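Local atomic coordinates of esterase (Rhizomucor miehei CAU432, PDB entry 4WY8), a protein that hydrolyses carboxylic ester bonds as a fungal carboxylesterase, probably through the serine nucleophile usual in alpha/beta hydrolases. Residues Val104-Arg112 / Ser304-Leu314. Numbering follows the deposited sequence.
Sequences VYELTVRAR and SEILDHIVAWL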
ATOM      1  N   VAL A 104      10.575 -10.391 -11.323  1.00 10.60           N
ATOM      2  CA  VAL A 104      11.042 -11.552 -10.579  1.00  9.79           C
ATOM      3  C   VAL A 104      12.437 -11.339  -9.974  1.00 10.54           C
ATOM      4  O   VAL A 104      12.664 -11.631  -8.795  1.00 10.16           O
ATOM      5  CB  VAL A 104      11.031 -12.808 -11.493  1.00 11.21           C
ATOM      6  CG1 VAL A 104      11.873 -13.915 -10.889  1.00 10.48           C
ATOM      7  CG2 VAL A 104       9.576 -13.291 -11.731  1.00  9.86           C
ATOM      8  N   TYR A 105      13.364 -10.788 -10.746  1.00  9.68           N
ATOM      9  CA  TYR A 105      14.710 -10.538 -10.207  1.00 12.01           C
ATOM     10  C   TYR A 105      14.642  -9.532  -9.067  1.00 13.46           C
ATOM     11  O   TYR A 105      15.273  -9.748  -7.993  1.00 10.38           O
ATOM     12  CB  TYR A 105      15.675 -10.031 -11.289  1.00 11.43           C
ATOM     13  CG  TYR A 105      16.177 -11.083 -12.265  1.00 11.05           C
ATOM     14  CD1 TYR A 105      15.461 -12.255 -12.497  1.00  9.10           C
ATOM     15  CD2 TYR A 105      17.371 -10.889 -12.974  1.00 13.53           C
ATOM     16  CE1 TYR A 105      15.925 -13.215 -13.415  1.00 12.88           C
ATOM     17  CE2 TYR A 105      17.845 -11.841 -13.892  1.00 11.88           C
ATOM     18  CZ  TYR A 105      17.113 -12.999 -14.103  1.00 16.37           C
ATOM     19  OH  TYR A 105      17.559 -13.951 -15.006  1.00 20.25           O
ATOM     20  N   GLU A 106      13.852  -8.462  -9.263  1.00 11.03           N
ATOM     21  CA  GLU A 106      13.706  -7.456  -8.185  1.00 14.12           C
ATOM     22  C   GLU A 106      13.074  -8.035  -6.911  1.00 10.78           C
ATOM     23  O   GLU A 106      13.519  -7.768  -5.804  1.00 13.46           O
ATOM     24  CB  GLU A 106      12.869  -6.261  -8.669  1.00 12.99           C
ATOM     25  CG  GLU A 106      13.604  -5.301  -9.607  1.00 15.07           C
ATOM     26  CD  GLU A 106      14.743  -4.507  -8.942  1.00 19.60           C
ATOM     27  OE1 GLU A 106      14.795  -4.399  -7.690  1.00 19.11           O
ATOM     28  OE2 GLU A 106      15.585  -3.962  -9.695  1.00 23.02           O
ATOM     29  N   LEU A 107      12.011  -8.807  -7.077  1.00 13.60           N
ATOM     30  CA  LEU A 107      11.351  -9.447  -5.945  1.00 12.26           C
ATOM     31  C   LEU A 107      12.328 -10.382  -5.217  1.00 11.64           C
ATOM     32  O   LEU A 107      12.420 -10.404  -3.996  1.00 10.36           O
ATOM     33  CB  LEU A 107      10.131 -10.219  -6.444  1.00  9.20           C
ATOM     34  CG  LEU A 107       9.257 -10.912  -5.394  1.00 15.76           C
ATOM     35  CD1 LEU A 107       8.660  -9.926  -4.342  1.00  6.77           C
ATOM     36  CD2 LEU A 107       8.165 -11.729  -6.088  1.00  9.10           C
ATOM     37  N   THR A 108      13.066 -11.147  -6.000  1.00 12.05           N
ATOM     38  CA  THR A 108      14.078 -12.047  -5.482  1.00  7.97           C
ATOM     39  C   THR A 108      15.051 -11.323  -4.581  1.00  9.82           C
ATOM     40  O   THR A 108      15.254 -11.750  -3.430  1.00  9.00           O
ATOM     41  CB  THR A 108      14.870 -12.717  -6.614  1.00 11.53           C
ATOM     42  OG1 THR A 108      13.988 -13.523  -7.417  1.00  9.21           O
ATOM     43  CG2 THR A 108      16.004 -13.561  -6.027  1.00  8.03           C
ATOM     44  N   VAL A 109      15.656 -10.230  -5.057  1.00  8.82           N
ATOM     45  CA  VAL A 109      16.686  -9.628  -4.193  1.00 10.42           C
ATOM     46  C   VAL A 109      16.115  -8.727  -3.107  1.00 11.55           C
ATOM     47  O   VAL A 109      16.729  -8.564  -2.038  1.00 12.96           O
ATOM     48  CB  VAL A 109      17.723  -8.810  -4.994  1.00 14.58           C
ATOM     49  CG1 VAL A 109      18.388  -9.707  -6.055  1.00  9.61           C
ATOM     50  CG2 VAL A 109      17.051  -7.620  -5.666  1.00 11.27           C
ATOM     51  N   ARG A 110      14.936  -8.158  -3.330  1.00 12.06           N
ATOM     52  CA  ARG A 110      14.362  -7.302  -2.294  1.00 14.66           C
ATOM     53  C   ARG A 110      13.807  -8.146  -1.147  1.00 11.48           C
ATOM     54  O   ARG A 110      13.947  -7.785  -0.000  1.00 14.58           O
ATOM     55  CB  ARG A 110      13.277  -6.397  -2.862  1.00 14.29           C
ATOM     56  CG  ARG A 110      13.816  -5.329  -3.814  1.00 13.20           C
ATOM     57  CD  ARG A 110      12.694  -4.409  -4.270  1.00 11.70           C
ATOM     58  NE  ARG A 110      13.013  -3.697  -5.507  1.00 13.34           N
ATOM     59  CZ  ARG A 110      12.448  -2.548  -5.879  1.00 16.89           C
ATOM     60  NH1 ARG A 110      11.539  -1.966  -5.095  1.00 13.79           N
ATOM     61  NH2 ARG A 110      12.779  -1.992  -7.042  1.00 12.64           N
ATOM     62  N   ALA A 111      13.187  -9.274  -1.459  1.00 13.62           N
ATOM     63  CA  ALA A 111      12.606 -10.117  -0.419  1.00 14.17           C
ATOM     64  C   ALA A 111      13.644 -11.074   0.153  1.00 13.77           C
ATOM     65  O   ALA A 111      13.428 -11.660   1.210  1.00 12.13           O
ATOM     66  CB  ALA A 111      11.409 -10.905  -0.969  1.00  8.46           C
ATOM     67  N   ARG A 112      14.774 -11.207  -0.540  1.00 13.75           N
ATOM     68  CA  ARG A 112      15.788 -12.210  -0.196  1.00 15.10           C
ATOM     69  C   ARG A 112      15.123 -13.574  -0.093  1.00 13.60           C
ATOM     70  O   ARG A 112      15.181 -14.237   0.939  1.00 16.10           O
ATOM     71  CB  ARG A 112      16.524 -11.845   1.107  1.00 13.78           C
ATOM     72  CG  ARG A 112      17.454 -10.652   0.932  1.00 22.47           C
ATOM     73  CD  ARG A 112      18.404 -10.437   2.118  1.00 29.46           C
ATOM     74  NE  ARG A 112      19.305 -11.570   2.306  1.00 32.08           N
ATOM     75  CZ  ARG A 112      20.426 -11.743   1.612  1.00 29.95           C
ATOM     76  NH1 ARG A 112      20.776 -10.859   0.685  1.00 27.22           N
ATOM     77  NH2 ARG A 112      21.186 -12.799   1.838  1.00 29.49           N
ATOM     78  N   SER A 304       7.983  -0.170  -8.543  1.00 10.29           N
ATOM     79  CA  SER A 304       8.999  -0.389  -7.512  1.00 15.03           C
ATOM     80  C   SER A 304       8.471  -0.124  -6.103  1.00 12.40           C
ATOM     81  O   SER A 304       8.790  -0.876  -5.140  1.00 10.62           O
ATOM     82  CB  SER A 304      10.231   0.475  -7.792  1.00 13.33           C
ATOM     83  OG  SER A 304      11.254   0.219  -6.842  1.00 13.21           O
ATOM     84  N   GLU A 305       7.691   0.947  -5.957  1.00 10.65           N
ATOM     85  CA  GLU A 305       7.096   1.189  -4.642  1.00 14.07           C
ATOM     86  C   GLU A 305       6.230  -0.010  -4.248  1.00  9.53           C
ATOM     87  O   GLU A 305       6.294  -0.515  -3.125  1.00 10.34           O
ATOM     88  CB  GLU A 305       6.248   2.461  -4.626  1.00 15.91           C
ATOM     89  CG  GLU A 305       6.961   3.714  -5.108  1.00 13.84           C
ATOM     90  CD  GLU A 305       8.177   4.108  -4.273  1.00 20.62           C
ATOM     91  OE1 GLU A 305       8.249   3.817  -3.045  1.00 16.28           O
ATOM     92  OE2 GLU A 305       9.093   4.712  -4.879  1.00 24.60           O
ATOM     93  N   ILE A 306       5.451  -0.488  -5.203  1.00 10.69           N
ATOM     94  CA  ILE A 306       4.546  -1.598  -4.965  1.00  9.52           C
ATOM     95  C   ILE A 306       5.321  -2.818  -4.548  1.00 10.12           C
ATOM     96  O   ILE A 306       4.922  -3.492  -3.601  1.00 12.30           O
ATOM     97  CB  ILE A 306       3.686  -1.905  -6.206  1.00 14.43           C
ATOM     98  CG1 ILE A 306       2.610  -0.836  -6.387  1.00  9.69           C
ATOM     99  CG2 ILE A 306       3.002  -3.277  -6.112  1.00 10.37           C
ATOM    100  CD1 ILE A 306       1.907  -0.949  -7.783  1.00  9.01           C
ATOM    101  N   LEU A 307       6.442  -3.095  -5.206  1.00  9.55           N
ATOM    102  CA  LEU A 307       7.286  -4.218  -4.768  1.00 11.32           C
ATOM    103  C   LEU A 307       7.832  -4.033  -3.344  1.00  9.70           C
ATOM    104  O   LEU A 307       7.908  -5.001  -2.581  1.00 10.40           O
ATOM    105  CB  LEU A 307       8.443  -4.443  -5.739  1.00 10.56           C
ATOM    106  CG  LEU A 307       8.046  -5.083  -7.068  1.00 13.01           C
ATOM    107  CD1 LEU A 307       9.313  -5.472  -7.781  1.00 18.87           C
ATOM    108  CD2 LEU A 307       7.181  -6.312  -6.851  1.00 14.62           C
ATOM    109  N   ASP A 308       8.221  -2.813  -2.974  1.00  7.37           N
ATOM    110  CA  ASP A 308       8.664  -2.582  -1.595  1.00 10.19           C
ATOM    111  C   ASP A 308       7.531  -2.877  -0.576  1.00 11.16           C
ATOM    112  O   ASP A 308       7.753  -3.445   0.507  1.00  8.10           O
ATOM    113  CB  ASP A 308       9.172  -1.143  -1.433  1.00 12.75           C
ATOM    114  CG  ASP A 308      10.518  -0.909  -2.136  1.00 18.77           C
ATOM    115  OD1 ASP A 308      11.246  -1.903  -2.416  1.00 15.69           O
ATOM    116  OD2 ASP A 308      10.835   0.280  -2.414  1.00 20.50           O
ATOM    117  N   HIS A 309       6.318  -2.492  -0.953  1.00 10.87           N
ATOM    118  CA  HIS A 309       5.129  -2.796  -0.171  1.00  9.58           C
ATOM    119  C   HIS A 309       4.889  -4.298  -0.006  1.00 10.55           C
ATOM    120  O   HIS A 309       4.720  -4.805   1.119  1.00 11.24           O
ATOM    121  CB  HIS A 309       3.935  -2.141  -0.830  1.00  8.32           C
ATOM    122  CG  HIS A 309       2.672  -2.293  -0.062  1.00 13.85           C
ATOM    123  ND1 HIS A 309       1.477  -1.776  -0.502  1.00 18.13           N
ATOM    124  CD2 HIS A 309       2.420  -2.887   1.130  1.00 13.09           C
ATOM    125  CE1 HIS A 309       0.534  -2.040   0.394  1.00 20.17           C
ATOM    126  NE2 HIS A 309       1.081  -2.716   1.386  1.00 18.62           N
ATOM    127  N   ILE A 310       4.871  -5.009  -1.130  1.00  8.36           N
ATOM    128  CA  ILE A 310       4.723  -6.458  -1.121  1.00  7.95           C
ATOM    129  C   ILE A 310       5.767  -7.114  -0.227  1.00 10.08           C
ATOM    130  O   ILE A 310       5.460  -8.025   0.536  1.00  7.52           O
ATOM    131  CB  ILE A 310       4.844  -7.038  -2.553  1.00  8.33           C
ATOM    132  CG1 ILE A 310       3.609  -6.656  -3.384  1.00  6.89           C
ATOM    133  CG2 ILE A 310       4.985  -8.557  -2.539  1.00  5.58           C
ATOM    134  CD1 ILE A 310       3.772  -6.962  -4.850  1.00  8.24           C
ATOM    135  N   VAL A 311       7.004  -6.640  -0.316  1.00  8.09           N
ATOM    136  CA  VAL A 311       8.061  -7.200   0.496  1.00  5.98           C
ATOM    137  C   VAL A 311       7.826  -6.937   1.980  1.00 10.91           C
ATOM    138  O   VAL A 311       8.015  -7.841   2.799  1.00 10.65           O
ATOM    139  CB  VAL A 311       9.425  -6.642   0.069  1.00  9.22           C
ATOM    140  CG1 VAL A 311      10.523  -7.047   1.084  1.00  8.67           C
ATOM    141  CG2 VAL A 311       9.750  -7.139  -1.323  1.00  6.99           C
ATOM    142  N   ALA A 312       7.395  -5.724   2.337  1.00  8.41           N
ATOM    143  CA  ALA A 312       7.088  -5.439   3.747  1.00 10.14           C
ATOM    144  C   ALA A 312       5.995  -6.380   4.282  1.00 10.47           C
ATOM    145  O   ALA A 312       6.073  -6.908   5.407  1.00 17.94           O
ATOM    146  CB  ALA A 312       6.657  -3.984   3.912  1.00 11.56           C
ATOM    147  N   TRP A 313       4.971  -6.578   3.472  1.00  8.27           N
ATOM    148  CA  TRP A 313       3.865  -7.470   3.841  1.00 10.96           C
ATOM    149  C   TRP A 313       4.277  -8.928   3.969  1.00 10.92           C
ATOM    150  O   TRP A 313       3.806  -9.622   4.870  1.00  9.97           O
ATOM    151  CB  TRP A 313       2.749  -7.346   2.826  1.00  7.02           C
ATOM    152  CG  TRP A 313       1.532  -8.175   3.108  1.00  7.17           C
ATOM    153  CD1 TRP A 313       0.417  -7.799   3.804  1.00  8.70           C
ATOM    154  CD2 TRP A 313       1.291  -9.511   2.649  1.00  7.95           C
ATOM    155  NE1 TRP A 313      -0.501  -8.830   3.816  1.00 13.66           N
ATOM    156  CE2 TRP A 313       0.017  -9.893   3.124  1.00  9.29           C
ATOM    157  CE3 TRP A 313       2.041 -10.427   1.903  1.00  8.27           C
ATOM    158  CZ2 TRP A 313      -0.531 -11.151   2.861  1.00  7.63           C
ATOM    159  CZ3 TRP A 313       1.493 -11.681   1.637  1.00 10.56           C
ATOM    160  CH2 TRP A 313       0.213 -12.029   2.118  1.00  8.22           C
ATOM    161  N   LEU A 314       5.128  -9.393   3.050  1.00 13.85           N
ATOM    162  CA  LEU A 314       5.709 -10.735   3.124  1.00  8.64           C
ATOM    163  C   LEU A 314       6.532 -10.899   4.394  1.00 13.10           C
ATOM    164  O   LEU A 314       6.477 -11.942   5.055  1.00 12.65           O
ATOM    165  CB  LEU A 314       6.599 -11.030   1.912  1.00  8.72           C
ATOM    166  CG  LEU A 314       6.071 -11.348   0.510  1.00 12.52           C
ATOM    167  CD1 LEU A 314       7.217 -11.388  -0.515  1.00  9.50           C
ATOM    168  CD2 LEU A 314       5.367 -12.686   0.549  1.00 10.92           C
TER
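Where A111 meets V311 the backbones come closest, CA to CA 5.5 Å, and the helical segments 104-111 and 304-314 run in broadly the same direction, their axes approaching to 9.8 Å and crossing at -43°. On the sheet side, L107 CD1 reaches the methyls of I310, V311 and L314, touching I310 CG2 at 4.3 Å, while A111 CB rests on V311 CG2. L307 CD1 packs on E106 CB at 3.7 Å. Above, R110 reaches as a knob among S304, L307, D308 and V311; extended from CG to NE (chi2 -176°, chi3 -159°), it carries its guanidinium over L307 CB. R110 NH1 and NH2 grip S304 OG end-on, in the guanidinium plane, NH2 at 2.7 Å. R110 NH1 meets D308 OD1 at 2.7 Å, a bent salt bridge in which the nitrogen lies above the carboxylate plane. E106 OE1 receives R110 NE at 2.9 Å, fixing the group's rotation between two carboxylates that probably stabilise its charge. D308 OD2 pairs with K316 of the second subunit, linking the network to the dimer interface. The pair illustrates two helices packed against one face of the alpha/beta hydrolase sheet, apolar beneath and ionic on the side away from it.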